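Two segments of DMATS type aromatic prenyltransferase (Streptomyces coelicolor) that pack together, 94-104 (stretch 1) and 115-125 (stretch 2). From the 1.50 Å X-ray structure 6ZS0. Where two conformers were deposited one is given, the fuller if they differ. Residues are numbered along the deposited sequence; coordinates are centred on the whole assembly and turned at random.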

# COMPACT_ATOMS: atom_id res chain seq x y z
N ASN A 94 -10.89 -9.46 13.63
CA ASN A 94 -10.47 -8.54 12.55
C ASN A 94 -10.08 -9.40 11.33
O ASN A 94 -10.58 -9.15 10.21
CB ASN A 94 -9.34 -7.65 13.06
CG ASN A 94 -8.79 -6.66 12.04
OD1 ASN A 94 -8.51 -7.02 10.90
ND2 ASN A 94 -8.64 -5.42 12.46
N GLY A 95 -9.23 -10.38 11.55
CA GLY A 95 -8.81 -11.33 10.50
C GLY A 95 -10.00 -12.06 9.90
O GLY A 95 -10.05 -12.19 8.67
N ARG A 96 -10.92 -12.53 10.74
CA ARG A 96 -12.09 -13.30 10.24
C ARG A 96 -12.96 -12.40 9.36
O ARG A 96 -13.37 -12.84 8.24
CB ARG A 96 -12.87 -13.92 11.40
CG ARG A 96 -12.15 -15.09 12.05
CD ARG A 96 -12.97 -15.67 13.20
NE ARG A 96 -14.25 -16.21 12.74
CZ ARG A 96 -15.41 -16.16 13.40
NH1 ARG A 96 -15.51 -15.56 14.58
NH2 ARG A 96 -16.48 -16.70 12.84
N ALA A 97 -13.17 -11.16 9.79
CA ALA A 97 -13.98 -10.18 9.03
C ALA A 97 -13.24 -9.86 7.72
O ALA A 97 -13.91 -9.79 6.66
CB ALA A 97 -14.25 -8.95 9.85
N GLY A 98 -11.92 -9.72 7.78
CA GLY A 98 -11.11 -9.48 6.57
C GLY A 98 -11.25 -10.62 5.58
O GLY A 98 -11.49 -10.37 4.36
N LEU A 99 -11.15 -11.85 6.07
CA LEU A 99 -11.30 -13.03 5.21
C LEU A 99 -12.70 -13.08 4.61
O LEU A 99 -12.83 -13.41 3.41
CB LEU A 99 -10.98 -14.27 6.03
CG LEU A 99 -11.06 -15.58 5.26
CD1 LEU A 99 -10.15 -15.57 4.04
CD2 LEU A 99 -10.74 -16.73 6.17
N GLU A 100 -13.74 -12.82 5.40
CA GLU A 100 -15.14 -12.83 4.90
C GLU A 100 -15.27 -11.83 3.75
O GLU A 100 -15.96 -12.13 2.75
CB GLU A 100 -16.13 -12.49 6.02
CG GLU A 100 -16.24 -13.58 7.07
CD GLU A 100 -16.97 -13.18 8.32
OE1 GLU A 100 -17.18 -14.08 9.20
OE2 GLU A 100 -17.35 -11.98 8.44
N ALA A 101 -14.66 -10.66 3.88
CA ALA A 101 -14.75 -9.57 2.86
C ALA A 101 -14.11 -10.07 1.58
O ALA A 101 -14.72 -9.87 0.51
CB ALA A 101 -14.10 -8.30 3.31
N VAL A 102 -12.94 -10.71 1.66
CA VAL A 102 -12.25 -11.25 0.46
C VAL A 102 -13.12 -12.34 -0.17
O VAL A 102 -13.24 -12.38 -1.40
CB VAL A 102 -10.83 -11.74 0.79
CG1 VAL A 102 -10.17 -12.45 -0.38
CG2 VAL A 102 -9.98 -10.56 1.27
N ARG A 103 -13.72 -13.21 0.64
CA ARG A 103 -14.55 -14.29 0.06
C ARG A 103 -15.78 -13.70 -0.61
O ARG A 103 -16.17 -14.21 -1.65
CB ARG A 103 -14.89 -15.31 1.12
CG ARG A 103 -13.70 -16.19 1.43
CD ARG A 103 -13.98 -17.06 2.59
NE ARG A 103 -12.86 -17.98 2.72
CZ ARG A 103 -12.68 -18.78 3.74
NH1 ARG A 103 -13.53 -18.77 4.76
NH2 ARG A 103 -11.64 -19.60 3.74
N THR A 104 -16.38 -12.66 -0.04
CA THR A 104 -17.50 -11.97 -0.70
C THR A 104 -17.06 -11.41 -2.05
O THR A 104 -17.77 -11.56 -3.05
CB THR A 104 -18.09 -10.91 0.22
OG1 THR A 104 -18.55 -11.64 1.37
CG2 THR A 104 -19.23 -10.15 -0.41
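Stretch 2 115-125: ALDELLDLFLP

Stretch 1 is one unbroken piece of helix, its backbone held by regular i to i+4 hydrogen bonds from G98 N to N94 O through T104 N to E100 O. Stretch 2 is less uniform. It enters as helix at A115 and passes through a type I turn from D117 to L120, resumes as a short helix from L120 to F123, and leaves helical geometry at L124, whose phi/psi of -127/61° extends the chain into P125. The turn does not carry the chain away from its partner: L116, L120 and L124, spaced four residues apart, all direct their CA-to-CB bonds toward stretch 1. The two segments run in opposite senses, so that L116 lies near V102 and L99, while L124 reaches back to G95.

The closest backbone approach is at that last pair, where the CA atoms of G95 and L124 are 6.5 Å apart. G95 offers a hollow in the helix surface, and the side chain of L124 (chi1 m, chi2 t) fills it, with CD2 of L124 4.0 Å from CA of G95. The fit depends on the bare glycine: an ideal CB at G95 would point toward stretch 2 and come to 2.9 Å from CD2 of L124, a clash.

One turn along stretch 1, L99 is the principal bump. It packs against three of the five leucines of stretch 2, L116, L120 and L124. In its t, p rotamer, CD1 of L99 lies 4.1 Å from CD2 of L116 and CD2 of L99 lies 4.0 Å from CD1 of L124; L120 meets both methyls, its CD1 3.8 Å from CD2 of L99 and 4.1 Å from CD1 of L99. The isobutyl group thus sits in a pocket lined by L116, L120 and L124. L116, also t, p, is shared in its turn, since its CD2 is 3.9 Å from CG1 of V102 and so bridges L99 and V102 at the far end of the apolar patch.

The polar border is formed by R103 and D117. Both CA-to-CB bonds point sideways, but the ends of the side chains come nearer. The extended arginine (m, t, t) brings NH2 of R103 to 3.5 Å from OD1 of D117, a salt bridge in which the carboxylate oxygen lies at the edge of the guanidinium, near its plane. The same NH2 of R103 is 3.6 Å from CD1 of L120, so the arginine also touches L120 at the border of the leucine cluster. No hydrogen bond crosses between the stretches; the 271 Å² buried between them rests chiefly on the fit of leucine side chains.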

# COMPACT_ATOMS: atom_id res chain seq x y z
N ALA A 115 -4.79 -20.13 -3.54
CA ALA A 115 -3.46 -19.69 -3.07
C ALA A 115 -3.60 -19.07 -1.66
O ALA A 115 -2.77 -19.34 -0.79
CB ALA A 115 -2.86 -18.73 -4.05
N LEU A 116 -4.64 -18.29 -1.43
CA LEU A 116 -4.89 -17.72 -0.09
C LEU A 116 -5.19 -18.86 0.89
O LEU A 116 -4.65 -18.86 1.95
CB LEU A 116 -6.05 -16.72 -0.18
CG LEU A 116 -6.45 -16.06 1.12
CD1 LEU A 116 -5.26 -15.38 1.80
CD2 LEU A 116 -7.59 -15.09 0.91
N ASP A 117 -6.06 -19.79 0.49
CA ASP A 117 -6.49 -20.91 1.36
C ASP A 117 -5.29 -21.73 1.82
O ASP A 117 -5.28 -22.15 2.98
CB ASP A 117 -7.51 -21.78 0.64
CG ASP A 117 -8.88 -21.14 0.54
OD1 ASP A 117 -9.15 -20.17 1.30
OD2 ASP A 117 -9.69 -21.63 -0.26
N GLU A 118 -4.31 -21.92 0.94
CA GLU A 118 -3.05 -22.64 1.22
C GLU A 118 -2.29 -22.00 2.39
O GLU A 118 -1.49 -22.72 2.98
CB GLU A 118 -2.14 -22.64 -0.02
CG GLU A 118 -2.59 -23.59 -1.08
CD GLU A 118 -2.30 -25.06 -0.78
OE1 GLU A 118 -1.57 -25.34 0.23
OE2 GLU A 118 -2.79 -25.90 -1.54
N LEU A 119 -2.56 -20.72 2.73
CA LEU A 119 -1.75 -19.93 3.70
C LEU A 119 -2.49 -19.65 5.01
O LEU A 119 -1.82 -19.15 5.93
CB LEU A 119 -1.37 -18.60 3.06
CG LEU A 119 -0.52 -18.68 1.81
CD1 LEU A 119 -0.06 -17.30 1.40
CD2 LEU A 119 0.67 -19.61 1.98
N LEU A 120 -3.79 -19.90 5.11
CA LEU A 120 -4.61 -19.31 6.21
C LEU A 120 -4.18 -19.80 7.59
O LEU A 120 -4.25 -19.01 8.54
CB LEU A 120 -6.10 -19.61 5.97
CG LEU A 120 -6.73 -18.86 4.80
CD1 LEU A 120 -8.20 -19.13 4.76
CD2 LEU A 120 -6.46 -17.36 4.87
N ASP A 121 -3.78 -21.06 7.74
CA ASP A 121 -3.35 -21.56 9.07
C ASP A 121 -2.08 -20.82 9.51
O ASP A 121 -1.93 -20.61 10.74
CB ASP A 121 -3.11 -23.06 9.10
CG ASP A 121 -2.08 -23.48 8.09
OD1 ASP A 121 -2.33 -23.27 6.90
OD2 ASP A 121 -1.03 -23.99 8.51
N LEU A 122 -1.21 -20.42 8.58
CA LEU A 122 0.04 -19.69 8.92
C LEU A 122 -0.32 -18.28 9.39
O LEU A 122 0.32 -17.80 10.34
CB LEU A 122 0.96 -19.58 7.71
CG LEU A 122 1.56 -20.88 7.18
CD1 LEU A 122 2.22 -20.63 5.85
CD2 LEU A 122 2.56 -21.46 8.17
N PHE A 123 -1.29 -17.63 8.74
CA PHE A 123 -1.48 -16.16 8.84
C PHE A 123 -2.70 -15.78 9.68
O PHE A 123 -2.74 -14.61 10.10
CB PHE A 123 -1.47 -15.54 7.45
CG PHE A 123 -0.12 -15.54 6.80
CD1 PHE A 123 0.17 -16.41 5.75
CD2 PHE A 123 0.88 -14.68 7.23
CE1 PHE A 123 1.43 -16.42 5.15
CE2 PHE A 123 2.11 -14.67 6.61
CZ PHE A 123 2.39 -15.55 5.58
N LEU A 124 -3.63 -16.70 9.94
CA LEU A 124 -4.84 -16.44 10.78
C LEU A 124 -4.93 -17.48 11.90
O LEU A 124 -5.88 -18.26 11.97
CB LEU A 124 -6.07 -16.46 9.88
CG LEU A 124 -6.14 -15.34 8.83
CD1 LEU A 124 -7.43 -15.45 8.03
CD2 LEU A 124 -6.02 -13.95 9.43
N PRO A 125 -3.93 -17.54 12.80
CA PRO A 125 -4.01 -18.41 13.96
C PRO A 125 -4.84 -17.77 15.07
O PRO A 125 -5.22 -16.61 14.99
CB PRO A 125 -2.54 -18.50 14.40
CG PRO A 125 -2.00 -17.10 14.07
CD PRO A 125 -2.66 -16.78 12.74